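Local coordinates for protein imidazolonepropionase (Unidentified, PDB 2Q09) that catalyses the hydrolytic opening of the imidazolone ring of 4-imidazolone-5-propanoate to N-formimidoyl-L-glutamate, the third step of histidine degradation, at a metal-dependent active site, at residues 66-71 against 350-355; 129-135 against 326-330. All blocks are in the same frame, centred on the assembly; numbering follows the deposited sequence.

Contacts 1 and 2 lie side by side, their centres about 12 Å apart; contact 1 contains the strand that leads to the metal ligands H72 and H74, and contact 2 borders it. In contact 1, 350-355, the entry into helix 352-357, leans on this strand; in contact 2 the end of helix 116-133 meets the start of helix 328-339. They are joined directly: L68 N lies 2.9 Å from G134 O, probably hydrogen-bonded, and D70 OD2 packs 3.5 Å from L328 CD1. Both stand back from the catalytic centre. The side chain of C71 is about 10 Å from the iron and that of L328 about 13 Å, while the side chain of V326 is about 13 Å from the bound inhibitor.

Contact 1: 66-71 against 350-355; sequences PGLIDC and VTRHAA
I69 is the tight point of this contact. Its CB sits 3.6 Å from A354 CB, and its backbone N donates to V350 O (2.7 Å), a bond in the carbonyl plane but bent at the hydrogen (144°). CG1 stands anti to the carbonyl carbon (chi1 -56°) and the chain runs on extended, which takes I69 CD1 past T351 O to A355 CB at 3.9 Å; CG2 stays beside A354. The strand is the first of the amidohydrolase TIM-type barrel, pairing with strand 135-141 and running on into the metal ligands H72 and H74, and the 352-357 helix rests on it through A354 and A355. An alanine in place of I69 would lack CG2, CG1 and CD1 and would probably leave a gap beside T351 O and A355 CB and thin the packing on A354. L68 and V350 lie side by side, L68 CD2 to V350 CG2 at 3.9 Å, with L328 against both. Packing is slacker at both ends: C71 SG lies 4.4 Å from A354 CB, and P66 CB is 4.2 Å from T351 CG2, whose hydroxyl OG1 bonds instead to M347 O. The looser, solvent side is the helix's other face, where R352 and H353 are partly exposed.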
ATOM      1  N   PRO A  66       5.136   1.356  15.338  1.00 19.42           N
ATOM      2  CA  PRO A  66       4.290   2.298  14.597  1.00 20.64           C
ATOM      3  C   PRO A  66       3.191   1.439  13.959  1.00 20.84           C
ATOM      4  O   PRO A  66       3.351   0.210  13.870  1.00 20.88           O
ATOM      5  CB  PRO A  66       5.216   2.828  13.518  1.00 19.78           C
ATOM      6  CG  PRO A  66       6.580   2.738  14.143  1.00 19.86           C
ATOM      7  CD  PRO A  66       6.514   1.372  14.825  1.00 20.48           C
ATOM      8  N   GLY A  67       2.078   2.050  13.557  1.00 20.43           N
ATOM      9  CA  GLY A  67       1.016   1.281  12.933  1.00 21.15           C
ATOM     10  C   GLY A  67       1.528   0.805  11.588  1.00 20.40           C
ATOM     11  O   GLY A  67       2.325   1.502  10.961  1.00 21.90           O
ATOM     12  N   LEU A  68       1.083  -0.355  11.124  1.00 20.28           N
ATOM     13  CA  LEU A  68       1.563  -0.860   9.842  1.00 20.91           C
ATOM     14  C   LEU A  68       0.885  -0.121   8.688  1.00 21.84           C
ATOM     15  O   LEU A  68      -0.235   0.388   8.822  1.00 20.40           O
ATOM     16  CB  LEU A  68       1.322  -2.367   9.731  1.00 19.15           C
ATOM     17  CG  LEU A  68       1.827  -3.215  10.910  1.00 22.05           C
ATOM     18  CD1 LEU A  68       1.647  -4.688  10.574  1.00 19.98           C
ATOM     19  CD2 LEU A  68       3.294  -2.904  11.217  1.00 19.49           C
ATOM     20  N   ILE A  69       1.589  -0.058   7.564  1.00 20.49           N
ATOM     21  CA  ILE A  69       1.093   0.622   6.380  1.00 21.29           C
ATOM     22  C   ILE A  69       1.163  -0.280   5.146  1.00 21.20           C
ATOM     23  O   ILE A  69       2.232  -0.810   4.837  1.00 22.20           O
ATOM     24  CB  ILE A  69       1.938   1.892   6.132  1.00 20.17           C
ATOM     25  CG1 ILE A  69       1.903   2.775   7.387  1.00 20.36           C
ATOM     26  CG2 ILE A  69       1.428   2.663   4.919  1.00 19.83           C
ATOM     27  CD1 ILE A  69       2.838   3.973   7.330  1.00 21.49           C
ATOM     28  N   ASP A  70       0.032  -0.431   4.454  1.00 21.32           N
ATOM     29  CA  ASP A  70      -0.067  -1.245   3.230  1.00 20.98           C
ATOM     30  C   ASP A  70      -0.245  -0.216   2.113  1.00 21.46           C
ATOM     31  O   ASP A  70      -1.356   0.255   1.857  1.00 21.62           O
ATOM     32  CB  ASP A  70      -1.293  -2.168   3.315  1.00 22.90           C
ATOM     33  CG  ASP A  70      -1.205  -3.355   2.376  1.00 21.61           C
ATOM     34  OD1 ASP A  70      -2.135  -4.184   2.416  1.00 24.48           O
ATOM     35  OD2 ASP A  70      -0.220  -3.466   1.613  1.00 24.60           O
ATOM     36  N   CYS A  71       0.853   0.124   1.448  1.00 19.34           N
ATOM     37  CA  CYS A  71       0.853   1.169   0.431  1.00 20.23           C
ATOM     38  C   CYS A  71       0.478   0.829  -1.006  1.00 21.27           C
ATOM     39  O   CYS A  71       0.647   1.671  -1.888  1.00 21.82           O
ATOM     40  CB  CYS A  71       2.223   1.860   0.429  1.00 19.13           C
ATOM     41  SG  CYS A  71       3.630   0.788  -0.093  1.00 23.40           S
ATOM     42  N   VAL A 350       7.028  -1.847   5.864  1.00 19.52           N
ATOM     43  CA  VAL A 350       5.614  -1.564   6.110  1.00 20.71           C
ATOM     44  C   VAL A 350       5.415  -0.403   7.083  1.00 20.93           C
ATOM     45  O   VAL A 350       4.304  -0.165   7.566  1.00 19.85           O
ATOM     46  CB  VAL A 350       4.862  -2.810   6.642  1.00 20.35           C
ATOM     47  CG1 VAL A 350       4.982  -3.948   5.623  1.00 20.36           C
ATOM     48  CG2 VAL A 350       5.419  -3.232   8.001  1.00 20.39           C
ATOM     49  N   THR A 351       6.499   0.303   7.391  1.00 20.00           N
ATOM     50  CA  THR A 351       6.407   1.460   8.269  1.00 21.43           C
ATOM     51  C   THR A 351       7.067   2.654   7.596  1.00 22.38           C
ATOM     52  O   THR A 351       6.446   3.337   6.779  1.00 23.07           O
ATOM     53  CB  THR A 351       7.078   1.211   9.651  1.00 22.56           C
ATOM     54  OG1 THR A 351       8.424   0.744   9.476  1.00 20.69           O
ATOM     55  CG2 THR A 351       6.272   0.173  10.447  1.00 22.18           C
ATOM     56  N   ARG A 352       8.333   2.875   7.933  1.00 22.30           N
ATOM     57  CA  ARG A 352       9.137   3.970   7.400  1.00 23.92           C
ATOM     58  C   ARG A 352       9.066   4.134   5.878  1.00 23.72           C
ATOM     59  O   ARG A 352       8.722   5.205   5.368  1.00 23.89           O
ATOM     60  CB  ARG A 352      10.594   3.746   7.825  1.00 26.47           C
ATOM     61  CG  ARG A 352      11.428   4.990   7.912  1.00 30.29           C
ATOM     62  CD  ARG A 352      12.617   4.789   8.841  1.00 26.99           C
ATOM     63  NE  ARG A 352      13.640   3.906   8.287  1.00 27.08           N
ATOM     64  CZ  ARG A 352      14.106   2.829   8.912  1.00 23.14           C
ATOM     65  NH1 ARG A 352      13.640   2.498  10.106  1.00 20.44           N
ATOM     66  NH2 ARG A 352      15.050   2.088   8.345  1.00 24.26           N
ATOM     67  N   HIS A 353       9.400   3.071   5.157  1.00 21.84           N
ATOM     68  CA  HIS A 353       9.411   3.114   3.703  1.00 22.14           C
ATOM     69  C   HIS A 353       8.020   3.166   3.087  1.00 21.64           C
ATOM     70  O   HIS A 353       7.824   3.803   2.056  1.00 21.03           O
ATOM     71  CB  HIS A 353      10.220   1.925   3.186  1.00 21.04           C
ATOM     72  CG  HIS A 353      11.611   1.883   3.745  1.00 25.08           C
ATOM     73  ND1 HIS A 353      12.302   0.709   3.961  1.00 25.84           N
ATOM     74  CD2 HIS A 353      12.426   2.882   4.165  1.00 22.47           C
ATOM     75  CE1 HIS A 353      13.482   0.987   4.494  1.00 22.77           C
ATOM     76  NE2 HIS A 353      13.580   2.297   4.627  1.00 24.49           N
ATOM     77  N   ALA A 354       7.058   2.506   3.722  1.00 21.34           N
ATOM     78  CA  ALA A 354       5.683   2.517   3.231  1.00 21.89           C
ATOM     79  C   ALA A 354       5.139   3.934   3.371  1.00 22.54           C
ATOM     80  O   ALA A 354       4.422   4.424   2.501  1.00 23.23           O
ATOM     81  CB  ALA A 354       4.815   1.544   4.034  1.00 20.54           C
ATOM     82  N   ALA A 355       5.474   4.589   4.480  1.00 22.62           N
ATOM     83  CA  ALA A 355       5.020   5.954   4.716  1.00 22.96           C
ATOM     84  C   ALA A 355       5.541   6.864   3.604  1.00 22.97           C
ATOM     85  O   ALA A 355       4.794   7.669   3.048  1.00 24.09           O
ATOM     86  CB  ALA A 355       5.512   6.450   6.072  1.00 22.98           C
TER

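Contact 2: 129-135 against 326-330; sequences SLIREGV and VSLRM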
ATOM      1  N   SER A 129      -9.910  -7.104   8.109  1.00 21.83           N
ATOM      2  CA  SER A 129      -8.849  -8.086   8.298  1.00 23.10           C
ATOM      3  C   SER A 129      -7.499  -7.378   8.390  1.00 22.01           C
ATOM      4  O   SER A 129      -6.627  -7.779   9.160  1.00 22.48           O
ATOM      5  CB  SER A 129      -8.834  -9.101   7.156  1.00 23.86           C
ATOM      6  OG  SER A 129      -9.850 -10.071   7.345  1.00 27.34           O
ATOM      7  N   LEU A 130      -7.321  -6.328   7.599  1.00 19.73           N
ATOM      8  CA  LEU A 130      -6.063  -5.589   7.643  1.00 20.29           C
ATOM      9  C   LEU A 130      -5.977  -4.869   8.992  1.00 21.53           C
ATOM     10  O   LEU A 130      -4.918  -4.825   9.620  1.00 21.42           O
ATOM     11  CB  LEU A 130      -5.983  -4.569   6.503  1.00 20.28           C
ATOM     12  CG  LEU A 130      -5.836  -5.133   5.086  1.00 21.58           C
ATOM     13  CD1 LEU A 130      -5.743  -3.993   4.085  1.00 22.49           C
ATOM     14  CD2 LEU A 130      -4.583  -6.003   5.008  1.00 22.02           C
ATOM     15  N   ILE A 131      -7.097  -4.304   9.434  1.00 21.48           N
ATOM     16  CA  ILE A 131      -7.146  -3.591  10.710  1.00 22.64           C
ATOM     17  C   ILE A 131      -6.645  -4.448  11.876  1.00 23.30           C
ATOM     18  O   ILE A 131      -5.788  -4.013  12.650  1.00 22.67           O
ATOM     19  CB  ILE A 131      -8.594  -3.100  11.012  1.00 23.34           C
ATOM     20  CG1 ILE A 131      -8.872  -1.760  10.304  1.00 25.01           C
ATOM     21  CG2 ILE A 131      -8.780  -2.860  12.514  1.00 22.74           C
ATOM     22  CD1 ILE A 131      -8.349  -1.668   8.901  1.00 33.57           C
ATOM     23  N   ARG A 132      -7.158  -5.664  11.996  1.00 21.96           N
ATOM     24  CA  ARG A 132      -6.735  -6.524  13.093  1.00 23.74           C
ATOM     25  C   ARG A 132      -5.288  -7.007  12.998  1.00 23.86           C
ATOM     26  O   ARG A 132      -4.736  -7.496  13.987  1.00 23.93           O
ATOM     27  CB  ARG A 132      -7.692  -7.701  13.241  1.00 24.89           C
ATOM     28  CG  ARG A 132      -7.765  -8.613  12.047  1.00 25.82           C
ATOM     29  CD  ARG A 132      -8.954  -9.548  12.184  1.00 27.72           C
ATOM     30  NE  ARG A 132      -8.939 -10.586  11.161  1.00 27.70           N
ATOM     31  CZ  ARG A 132      -9.967 -11.380  10.886  1.00 28.65           C
ATOM     32  NH1 ARG A 132     -11.103 -11.254  11.558  1.00 26.99           N
ATOM     33  NH2 ARG A 132      -9.851 -12.299   9.940  1.00 27.79           N
ATOM     34  N   GLU A 133      -4.678  -6.880  11.822  1.00 22.68           N
ATOM     35  CA  GLU A 133      -3.279  -7.261  11.653  1.00 23.37           C
ATOM     36  C   GLU A 133      -2.399  -6.110  12.119  1.00 24.03           C
ATOM     37  O   GLU A 133      -1.186  -6.264  12.254  1.00 26.03           O
ATOM     38  CB  GLU A 133      -2.928  -7.531  10.190  1.00 23.68           C
ATOM     39  CG  GLU A 133      -3.475  -8.798   9.597  1.00 27.23           C
ATOM     40  CD  GLU A 133      -2.685  -9.236   8.368  1.00 27.69           C
ATOM     41  OE1 GLU A 133      -2.263  -8.361   7.584  1.00 28.62           O
ATOM     42  OE2 GLU A 133      -2.496 -10.455   8.183  1.00 28.93           O
ATOM     43  N   GLY A 134      -3.007  -4.944  12.319  1.00 22.80           N
ATOM     44  CA  GLY A 134      -2.247  -3.788  12.757  1.00 21.83           C
ATOM     45  C   GLY A 134      -2.067  -2.715  11.692  1.00 19.80           C
ATOM     46  O   GLY A 134      -1.301  -1.777  11.889  1.00 19.25           O
ATOM     47  N   VAL A 135      -2.763  -2.834  10.565  1.00 18.60           N
ATOM     48  CA  VAL A 135      -2.630  -1.825   9.512  1.00 19.56           C
ATOM     49  C   VAL A 135      -3.436  -0.583   9.904  1.00 19.55           C
ATOM     50  O   VAL A 135      -4.635  -0.674  10.169  1.00 21.41           O
ATOM     51  CB  VAL A 135      -3.138  -2.349   8.156  1.00 20.92           C
ATOM     52  CG1 VAL A 135      -3.046  -1.242   7.102  1.00 18.35           C
ATOM     53  CG2 VAL A 135      -2.294  -3.556   7.710  1.00 20.49           C
ATOM     54  N   VAL A 326      -5.704 -11.285   1.481  1.00 20.83           N
ATOM     55  CA  VAL A 326      -5.899 -10.130   2.339  1.00 21.74           C
ATOM     56  C   VAL A 326      -5.087 -10.244   3.615  1.00 22.04           C
ATOM     57  O   VAL A 326      -5.613 -10.549   4.686  1.00 21.59           O
ATOM     58  CB  VAL A 326      -7.380  -9.966   2.684  1.00 22.18           C
ATOM     59  CG1 VAL A 326      -7.591  -8.686   3.490  1.00 22.70           C
ATOM     60  CG2 VAL A 326      -8.199  -9.922   1.389  1.00 21.79           C
ATOM     61  N   SER A 327      -3.791 -10.002   3.480  1.00 22.07           N
ATOM     62  CA  SER A 327      -2.883 -10.076   4.608  1.00 22.51           C
ATOM     63  C   SER A 327      -1.598  -9.322   4.280  1.00 23.05           C
ATOM     64  O   SER A 327      -0.919  -9.630   3.295  1.00 20.82           O
ATOM     65  CB  SER A 327      -2.542 -11.536   4.918  1.00 23.24           C
ATOM     66  OG  SER A 327      -1.636 -11.618   6.006  1.00 23.12           O
ATOM     67  N   LEU A 328      -1.267  -8.327   5.094  1.00 21.79           N
ATOM     68  CA  LEU A 328      -0.034  -7.582   4.879  1.00 21.20           C
ATOM     69  C   LEU A 328       1.111  -8.404   5.459  1.00 19.68           C
ATOM     70  O   LEU A 328       2.192  -8.488   4.883  1.00 19.61           O
ATOM     71  CB  LEU A 328      -0.072  -6.218   5.576  1.00 21.61           C
ATOM     72  CG  LEU A 328       1.259  -5.454   5.536  1.00 20.20           C
ATOM     73  CD1 LEU A 328       1.657  -5.186   4.085  1.00 20.51           C
ATOM     74  CD2 LEU A 328       1.135  -4.141   6.304  1.00 21.23           C
ATOM     75  N   ARG A 329       0.862  -9.012   6.612  1.00 18.89           N
ATOM     76  CA  ARG A 329       1.894  -9.812   7.257  1.00 21.33           C
ATOM     77  C   ARG A 329       2.323 -11.022   6.436  1.00 20.11           C
ATOM     78  O   ARG A 329       3.488 -11.409   6.474  1.00 19.52           O
ATOM     79  CB  ARG A 329       1.447 -10.218   8.663  1.00 21.13           C
ATOM     80  CG  ARG A 329       1.395  -8.997   9.593  1.00 24.48           C
ATOM     81  CD  ARG A 329       0.956  -9.334  11.005  1.00 25.64           C
ATOM     82  NE  ARG A 329       1.920 -10.186  11.690  1.00 23.02           N
ATOM     83  CZ  ARG A 329       1.780 -10.587  12.951  1.00 25.05           C
ATOM     84  NH1 ARG A 329       0.719 -10.200  13.649  1.00 24.77           N
ATOM     85  NH2 ARG A 329       2.677 -11.383  13.512  1.00 22.46           N
HETATM   86  N   MSE A 330       1.399 -11.607   5.677  1.00 20.73           N
HETATM   87  CA  MSE A 330       1.748 -12.753   4.839  1.00 20.25           C
HETATM   88  C   MSE A 330       2.715 -12.214   3.780  1.00 21.10           C
HETATM   89  O   MSE A 330       3.671 -12.883   3.378  1.00 18.26           O
HETATM   90  CB  MSE A 330       0.505 -13.327   4.156  1.00 20.29           C
HETATM   91  CG  MSE A 330       0.765 -14.566   3.313  1.00 24.39           C
HETATM   92 SE   MSE A 330       1.261 -16.120   4.403  1.00 26.81          SE
HETATM   93  CE  MSE A 330       3.101 -16.306   3.862  1.00 27.45           C
TER
HETATM   94  O   HOH W   1      -5.488 -11.245   7.331  1.00 33.40           O
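E133, in the last turn of helix 116-133, reaches across to the first turn of helix 328-339, where its carboxylate meets the N-terminal end of that helix on the outer side of the TIM-type barrel of the amidohydrolase family. Hydrogen bonds dominate. E133 OE1 takes the backbone N-H of L328 through its syn lone pair, with L328 N at 2.7 Å. A weak second bond reaches E133 OE1 from R329 N at 3.3 Å, nearly straight (166°). E133 OE2 uses its own syn lone pair to accept from S327 OG at 2.6 Å. CG lies anti to the carbonyl carbon (chi1 -72°) and the chain is extended beyond it, long enough to bring both oxygens to the helix start. Amide N-H groups and the helix dipole would probably stabilise the negative charge there. An ordered water donates to V326 O and, weakly, to E133 OE2. S327 is the N-cap: its OG also accepts from the N of M330, a selenomethionine, so one hydroxyl ties the cap to the glutamate. The R329 side chain starts toward 129-135, its CD 3.9 Å from E133 O, then bends at chi3, with NH2 bonding to Q394 OE1 and NE to L386 O.

Apolar contacts flank the carboxylate. The V135 and L328 side chains cross at a slant, V135 CG2 to L328 CD2 at 3.8 Å, and L328 in turn touches L68 and D70 of the first barrel strand. Towards the other end, V326 CG1 meets S129 CB at 3.9 Å and the more distant L130 CG.

Backbone bonds close helix 116-133 in a Schellman motif. G134 has positive phi (109°), where a side chain would be jammed against the preceding carbonyl oxygen. G134 N bonds to I131 O and V135 N to L130 O, the pair that defines the motif, as the chain turns into strand 135-141; L130 O also accepts from E133 N, the two donors reaching it from opposite faces of its plane.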